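Local coordinates for protein alpha-L-arabinofuranosidase B (Aspergillus kawachii, PDB 6SXT) that hydrolyses terminal non-reducing alpha-L-arabinofuranosides in arabinan, arabinogalactan and arabinoxylan, removing arabinose side chains from plant hemicellulose, at residues G153-D158 against G285-F290; A159-Y164 against A181-N186. All blocks are in the same frame, centred on the assembly; numbering follows the deposited sequence.

Interaction 1: residues G153-D158 against G285-F290; sequences GTHYND and GAQGTF. With NAG (2-acetamido-2-deoxy-beta-D-glucopyranose), chain B.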
loop_
_atom_site.group_PDB
_atom_site.type_symbol
_atom_site.label_atom_id
_atom_site.label_comp_id
_atom_site.label_asym_id
_atom_site.label_seq_id
_atom_site.Cartn_x
_atom_site.Cartn_y
_atom_site.Cartn_z
ATOM N N GLY A 153 3.346 -9.796 -0.104
ATOM C CA GLY A 153 2.785 -10.763 -1.039
ATOM C C GLY A 153 1.317 -11.072 -0.820
ATOM O O GLY A 153 0.738 -11.787 -1.640
ATOM N N THR A 154 0.695 -10.566 0.230
ATOM C CA THR A 154 -0.720 -10.803 0.562
ATOM C C THR A 154 -1.571 -9.584 0.214
ATOM O O THR A 154 -2.817 -9.670 0.363
ATOM C CB THR A 154 -0.923 -11.215 2.024
ATOM O OG1 THR A 154 -0.764 -10.088 2.875
ATOM C CG2 THR A 154 0.008 -12.332 2.387
ATOM N N HIS A 155 -0.976 -8.440 -0.168
ATOM C CA HIS A 155 -1.736 -7.205 -0.442
ATOM C C HIS A 155 -1.702 -6.938 -1.934
ATOM O O HIS A 155 -0.667 -6.532 -2.425
ATOM C CB HIS A 155 -1.154 -6.017 0.355
ATOM C CG HIS A 155 -1.910 -4.761 0.158
ATOM N ND1 HIS A 155 -1.311 -3.522 0.222
ATOM C CD2 HIS A 155 -3.241 -4.539 -0.073
ATOM C CE1 HIS A 155 -2.229 -2.597 0.021
ATOM N NE2 HIS A 155 -3.449 -3.192 -0.185
ATOM N N TYR A 156 -2.775 -7.234 -2.659
ATOM C CA TYR A 156 -2.728 -7.202 -4.128
ATOM C C TYR A 156 -4.166 -7.244 -4.623
ATOM O O TYR A 156 -5.073 -7.609 -3.872
ATOM C CB TYR A 156 -1.898 -8.359 -4.708
ATOM C CG TYR A 156 -2.519 -9.699 -4.444
ATOM C CD1 TYR A 156 -3.390 -10.247 -5.364
ATOM C CD2 TYR A 156 -2.216 -10.426 -3.300
ATOM C CE1 TYR A 156 -4.003 -11.484 -5.149
ATOM C CE2 TYR A 156 -2.799 -11.664 -3.085
ATOM C CZ TYR A 156 -3.707 -12.183 -3.997
ATOM O OH TYR A 156 -4.255 -13.407 -3.751
ATOM N N ASN A 157 -4.329 -6.971 -5.904
ATOM C CA ASN A 157 -5.603 -7.280 -6.595
ATOM C C ASN A 157 -5.269 -7.673 -8.025
ATOM O O ASN A 157 -4.113 -8.030 -8.335
ATOM C CB ASN A 157 -6.610 -6.158 -6.373
ATOM C CG ASN A 157 -6.292 -4.870 -7.119
ATOM O OD1 ASN A 157 -5.379 -4.858 -7.946
ATOM N ND2 ASN A 157 -7.034 -3.819 -6.791
ATOM N N ASP A 158 -6.298 -7.655 -8.898
ATOM C CA ASP A 158 -6.172 -8.148 -10.274
ATOM C C ASP A 158 -6.370 -6.987 -11.236
ATOM O O ASP A 158 -6.426 -7.255 -12.465
ATOM C CB ASP A 158 -7.175 -9.290 -10.502
ATOM C CG ASP A 158 -8.611 -8.906 -10.233
ATOM O OD1 ASP A 158 -8.867 -7.753 -9.954
ATOM O OD2 ASP A 158 -9.483 -9.824 -10.329
ATOM N N GLY A 285 -5.854 1.148 -10.775
ATOM C CA GLY A 285 -6.817 0.272 -10.096
ATOM C C GLY A 285 -6.195 -0.677 -9.081
ATOM O O GLY A 285 -6.943 -1.299 -8.326
ATOM N N ALA A 286 -4.860 -0.782 -9.075
ATOM C CA ALA A 286 -4.174 -1.831 -8.295
ATOM C C ALA A 286 -3.966 -1.396 -6.846
ATOM O O ALA A 286 -4.035 -0.206 -6.485
ATOM C CB ALA A 286 -2.868 -2.209 -8.946
ATOM N N GLN A 287 -3.660 -2.388 -6.031
ATOM C CA GLN A 287 -3.244 -2.158 -4.651
ATOM C C GLN A 287 -2.015 -3.009 -4.367
ATOM O O GLN A 287 -1.809 -4.045 -4.993
ATOM C CB GLN A 287 -4.390 -2.423 -3.664
ATOM C CG GLN A 287 -4.822 -3.872 -3.620
ATOM C CD GLN A 287 -6.097 -4.105 -2.839
ATOM O OE1 GLN A 287 -6.826 -3.138 -2.552
ATOM N NE2 GLN A 287 -6.370 -5.358 -2.449
ATOM N N GLY A 288 -1.261 -2.607 -3.331
ATOM C CA GLY A 288 -0.039 -3.321 -2.924
ATOM C C GLY A 288 0.704 -2.520 -1.899
ATOM O O GLY A 288 0.299 -1.415 -1.578
ATOM N N THR A 289 1.743 -3.119 -1.352
ATOM C CA THR A 289 2.558 -2.453 -0.355
ATOM C C THR A 289 4.022 -2.557 -0.747
ATOM O O THR A 289 4.496 -3.675 -1.017
ATOM C CB THR A 289 2.406 -3.082 1.037
ATOM O OG1 THR A 289 1.045 -2.966 1.450
ATOM C CG2 THR A 289 3.276 -2.413 2.076
ATOM N N PHE A 290 4.700 -1.433 -0.694
ATOM C CA PHE A 290 6.135 -1.308 -1.013
ATOM C C PHE A 290 6.903 -0.959 0.248
ATOM O O PHE A 290 6.531 -0.004 0.966
ATOM C CB PHE A 290 6.324 -0.213 -2.059
ATOM C CG PHE A 290 7.740 0.119 -2.446
ATOM C CD1 PHE A 290 8.328 -0.468 -3.541
ATOM C CD2 PHE A 290 8.450 1.093 -1.758
ATOM C CE1 PHE A 290 9.597 -0.119 -3.976
ATOM C CE2 PHE A 290 9.741 1.436 -2.167
ATOM C CZ PHE A 290 10.310 0.834 -3.287
HETATM C C1 NAG B . -7.853 -12.599 -8.220
HETATM C C2 NAG B . -8.860 -13.168 -9.262
HETATM C C3 NAG B . -10.292 -13.010 -8.731
HETATM C C4 NAG B . -10.440 -13.657 -7.375
HETATM C C5 NAG B . -9.312 -13.047 -6.480
HETATM C C6 NAG B . -9.364 -13.589 -5.084
HETATM C C7 NAG B . -8.480 -13.132 -11.692
HETATM C C8 NAG B . -8.391 -12.226 -12.843
HETATM N N2 NAG B . -8.747 -12.508 -10.542
HETATM O O3 NAG B . -11.119 -13.716 -9.731
HETATM O O4 NAG B . -11.644 -13.265 -6.721
HETATM O O5 NAG B . -8.036 -13.364 -7.006
HETATM O O6 NAG B . -9.249 -14.996 -5.051
HETATM O O7 NAG B . -8.238 -14.348 -11.794
HETATM O O HOH W 1 2.248 -5.749 -2.429
HETATM O O HOH W 2 -5.717 -1.740 -0.418
HETATM O O HOH W 3 -1.804 -5.892 -7.132
#

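Interaction 2: residues A159-Y164 against A181-N186; sequences ACCFDY and AIYLGN. With NAG (2-acetamido-2-deoxy-beta-D-glucopyranose), chain B; LXE ([(1~{S},2~{S},3~{S},4~{S})-2-(hydroxymethyl)-3,4-bis(oxidanyl)cyclopentyl]azanium), chain G.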
loop_
_atom_site.group_PDB
_atom_site.type_symbol
_atom_site.label_atom_id
_atom_site.label_comp_id
_atom_site.label_asym_id
_atom_site.label_seq_id
_atom_site.Cartn_x
_atom_site.Cartn_y
_atom_site.Cartn_z
ATOM N N ALA A 159 -6.335 -5.747 -10.753
ATOM C CA ALA A 159 -6.551 -4.544 -11.587
ATOM C C ALA A 159 -5.214 -3.991 -12.045
ATOM O O ALA A 159 -4.209 -4.154 -11.362
ATOM C CB ALA A 159 -7.337 -3.544 -10.835
ATOM N N CYS A 160 -5.163 -3.336 -13.189
ATOM C CA CYS A 160 -3.892 -2.794 -13.689
ATOM C C CYS A 160 -3.574 -1.512 -12.923
ATOM O O CYS A 160 -4.439 -0.640 -12.821
ATOM C CB CYS A 160 -3.970 -2.479 -15.162
ATOM S SG CYS A 160 -2.387 -1.952 -15.820
ATOM N N CYS A 161 -2.372 -1.359 -12.362
ATOM C CA CYS A 161 -1.291 -2.324 -12.316
ATOM C C CYS A 161 -0.394 -1.956 -11.131
ATOM O O CYS A 161 -0.088 -0.765 -10.988
ATOM C CB CYS A 161 -0.357 -2.335 -13.519
ATOM S SG CYS A 161 -0.961 -3.265 -14.972
ATOM N N PHE A 162 -0.034 -2.911 -10.278
ATOM C CA PHE A 162 0.825 -2.570 -9.110
ATOM C C PHE A 162 2.269 -2.774 -9.551
ATOM O O PHE A 162 2.804 -3.902 -9.467
ATOM C CB PHE A 162 0.481 -3.420 -7.882
ATOM C CG PHE A 162 1.286 -2.966 -6.698
ATOM C CD1 PHE A 162 0.966 -1.772 -6.100
ATOM C CD2 PHE A 162 2.416 -3.654 -6.268
ATOM C CE1 PHE A 162 1.702 -1.265 -5.046
ATOM C CE2 PHE A 162 3.179 -3.139 -5.221
ATOM C CZ PHE A 162 2.812 -1.962 -4.621
ATOM N N ASP A 163 2.880 -1.722 -10.056
ATOM C CA ASP A 163 4.209 -1.765 -10.677
ATOM C C ASP A 163 5.254 -0.988 -9.867
ATOM O O ASP A 163 4.937 -0.021 -9.188
ATOM C CB ASP A 163 4.271 -1.240 -12.099
ATOM C CG ASP A 163 3.559 -2.044 -13.148
ATOM O OD1 ASP A 163 2.976 -3.089 -12.837
ATOM O OD2 ASP A 163 3.559 -1.530 -14.343
ATOM N N TYR A 164 6.503 -1.383 -10.031
ATOM C CA TYR A 164 7.655 -0.574 -9.600
ATOM C C TYR A 164 8.716 -0.725 -10.669
ATOM O O TYR A 164 9.165 -1.859 -10.960
ATOM C CB TYR A 164 8.224 -1.017 -8.248
ATOM C CG TYR A 164 9.470 -0.279 -7.845
ATOM C CD1 TYR A 164 9.432 1.081 -7.582
ATOM C CD2 TYR A 164 10.718 -0.892 -7.774
ATOM C CE1 TYR A 164 10.560 1.794 -7.216
ATOM C CE2 TYR A 164 11.858 -0.209 -7.388
ATOM C CZ TYR A 164 11.794 1.150 -7.104
ATOM O OH TYR A 164 12.944 1.808 -6.756
ATOM N N ALA A 181 9.052 -2.980 -15.714
ATOM C CA ALA A 181 8.755 -2.802 -14.286
ATOM C C ALA A 181 8.269 -4.111 -13.680
ATOM O O ALA A 181 7.642 -4.956 -14.320
ATOM C CB ALA A 181 7.736 -1.704 -14.138
ATOM N N ILE A 182 8.619 -4.283 -12.408
ATOM C CA ILE A 182 8.016 -5.312 -11.537
ATOM C C ILE A 182 6.519 -5.109 -11.464
ATOM O O ILE A 182 6.082 -3.992 -11.182
ATOM C CB ILE A 182 8.651 -5.274 -10.146
ATOM C CG1 ILE A 182 10.139 -5.562 -10.193
ATOM C CG2 ILE A 182 7.900 -6.216 -9.214
ATOM C CD1 ILE A 182 10.858 -5.140 -8.906
ATOM N N TYR A 183 5.778 -6.185 -11.595
ATOM C CA TYR A 183 4.345 -6.227 -11.305
ATOM C C TYR A 183 4.093 -7.304 -10.235
ATOM O O TYR A 183 4.689 -8.384 -10.307
ATOM C CB TYR A 183 3.549 -6.591 -12.576
ATOM C CG TYR A 183 2.116 -6.934 -12.272
ATOM C CD1 TYR A 183 1.137 -5.949 -12.226
ATOM C CD2 TYR A 183 1.705 -8.231 -12.011
ATOM C CE1 TYR A 183 -0.166 -6.225 -11.866
ATOM C CE2 TYR A 183 0.404 -8.523 -11.657
ATOM C CZ TYR A 183 -0.549 -7.531 -11.591
ATOM O OH TYR A 183 -1.835 -7.794 -11.180
ATOM N N LEU A 184 3.206 -7.029 -9.305
ATOM C CA LEU A 184 2.720 -8.053 -8.345
ATOM C C LEU A 184 1.210 -7.965 -8.232
ATOM O O LEU A 184 0.694 -6.920 -7.857
ATOM C CB LEU A 184 3.369 -7.910 -6.969
ATOM C CG LEU A 184 2.917 -8.951 -5.953
ATOM C CD1 LEU A 184 3.262 -10.369 -6.345
ATOM C CD2 LEU A 184 3.511 -8.629 -4.590
ATOM N N GLY A 185 0.523 -9.085 -8.511
ATOM C CA GLY A 185 -0.928 -9.133 -8.411
ATOM C C GLY A 185 -1.453 -10.365 -9.141
ATOM O O GLY A 185 -0.677 -11.186 -9.571
ATOM N N ASN A 186 -2.784 -10.472 -9.219
ATOM C CA ASN A 186 -3.333 -11.674 -9.897
ATOM C C ASN A 186 -4.133 -11.246 -11.110
ATOM O O ASN A 186 -5.083 -11.951 -11.431
ATOM C CB ASN A 186 -4.124 -12.580 -8.965
ATOM C CG ASN A 186 -5.478 -12.070 -8.542
ATOM O OD1 ASN A 186 -5.651 -10.941 -8.089
ATOM N ND2 ASN A 186 -6.509 -12.953 -8.685
HETATM C C1 NAG B . -7.853 -12.599 -8.220
HETATM C C2 NAG B . -8.860 -13.168 -9.262
HETATM C C3 NAG B . -10.292 -13.010 -8.731
HETATM C C4 NAG B . -10.440 -13.657 -7.375
HETATM C C5 NAG B . -9.312 -13.047 -6.480
HETATM C C6 NAG B . -9.364 -13.589 -5.084
HETATM C C7 NAG B . -8.480 -13.132 -11.692
HETATM C C8 NAG B . -8.391 -12.226 -12.843
HETATM N N2 NAG B . -8.747 -12.508 -10.542
HETATM O O3 NAG B . -11.119 -13.716 -9.731
HETATM O O4 NAG B . -11.644 -13.265 -6.721
HETATM O O5 NAG B . -8.036 -13.364 -7.006
HETATM O O6 NAG B . -9.249 -14.996 -5.051
HETATM O O7 NAG B . -8.238 -14.348 -11.794
HETATM C "C1'" LXE G . 0.169 0.066 -20.631
HETATM C "C2'" LXE G . 0.428 0.457 -19.175
HETATM O "O2'" LXE G . 1.394 1.439 -19.071
HETATM C "C3'" LXE G . 0.840 -0.836 -18.620
HETATM O "O3'" LXE G . 0.920 -0.721 -17.138
HETATM C "C4'" LXE G . -0.325 -1.713 -19.026
HETATM C "C5'" LXE G . 0.033 -3.186 -19.086
HETATM O "O5'" LXE G . 1.161 -3.485 -19.877
HETATM C "C6'" LXE G . -0.735 -1.125 -20.435
HETATM N "N1'" LXE G . -2.169 -0.736 -20.306
HETATM O O HOH W 4 -2.569 -5.586 -9.855
#

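Interaction 1: residues G153-D158 against G285-F290
Gly-285 gives its carbonyl O to the side-chain amide of Asn-157. The Asn-157 ND2 to Gly-285 O bond is 3.0 Å long and fairly straight (166°), and the acceptor lies in the amide plane. The other branch of that amide, OD1, sits 3.3 Å from Ala-286 CA and is hydrogen-bonded to Ala-159 N. Both branches of the amide are thus held, which fixes its rotation.

Gln-287 directs CB toward the 153-158 loop. Its CG lies between the backbone N and the carbonyl carbon (chi1 66°), and the chain is extended beyond it. NE2 reaches Tyr-156 O at 3.0 Å, coming from above the carbonyl plane. The same NE2 also bonds Glu-418, and Tyr-156 O also receives Lys-414 NZ. The side chain crosses His-155 at about a right angle, with CB 3.7 Å from His-155 NE2. A water joins His-155 NE2 to Gln-287 OE1. Another water links Gln-287 O to Asn-157 N.

Gly-288 lies over one face of the His-155 ring, its CA 3.8 Å from the ring centroid in a CH-pi contact. Phe-123 also stacks on this ring.

Thr-289 meets the ring edge. OG1 and His-155 ND1 are 2.7 Å apart in a hydrogen bond whose direction is open. The imidazole reaches this hydroxyl with CG anti to the backbone N (chi1 -178°). Thr-289 N holds a water that also bonds His-155 O.

The contact joins the loop after strand 145-152 to the start of its antiparallel partner, strand 288-296, in the concanavalin-like beta fold of the catalytic domain.

Interaction 2: residues A159-Y164 against A181-N186
The Tyr-183 ring meets Asp-163 at its edge. Asp-163 OD1 lies in the ring plane, 3.5 Å from Tyr-183 CD1, and the carboxylate stands nearly perpendicular to the ring (85°). OD1 is buried here with no hydrogen-bond partner in the model. Tyr-183 CG, anti to the backbone N (chi1 168°), is 4.0 Å from Asp-163 OD1. Cys-161 CA is also near the ring plane, at CE1, while Cys-161 SG lies obliquely 5.3 Å from the centroid. Tyr-183 OH shares a water with Ala-159 O and is also bonded to Ser-187 N. The Tyr-164 ring takes Ile-182 CD1 at its edge, and its OH bonds His-19.

The backbones form an antiparallel ladder. Asp-163 and Tyr-183 are a non-hydrogen-bonded pair; Tyr-164 and Ile-182 are a hydrogen-bonded pair. Tyr-164 N to Ile-182 O and Ile-182 N to Tyr-164 O are both 2.9 Å. Leu-184 N adds a bond to Phe-162 O at 3.2 Å. Strand 163-164 is an outer strand of a four-stranded antiparallel sheet in the catalytic domain. Strand 180-185 lies between it and strand 199-203, which carries the substrate-binding Asp-203.

Before the ladder, Cys-160 and Cys-161 form a disulfide between adjacent residues across a cis peptide. Both sulfurs lie 3.8 Å from O3' of the bound inhibitor, LXE. Asp-163 OD2 lies close to Asp-203 OD2. Beyond the strand, Asn-186 ND2 is covalently bonded to C1 of a NAG.

In the fold
Both contacts are largely buried in the catalytic domain, and interaction 2 is nested inside the chain loop that interaction 1 closes. Their first segments run on directly, 153-158 into 159-164. Interaction 1 ties an irregular loop to a strand start through side-chain amides, an imidazole and waters. Interaction 2 relies on strand pairing and aromatic edges, and its cysteine pair lines the inhibitor pocket. The two touch at Asn-157 O and Asn-186 N (2.9 Å, a probable hydrogen bond), and Ala-286 CB packs against Phe-162 N. Buried as both are, their glycan ends, at Asp-158 and Asn-186, lie together: Asp-158 OD2 accepts a hydrogen bond from NAG N2.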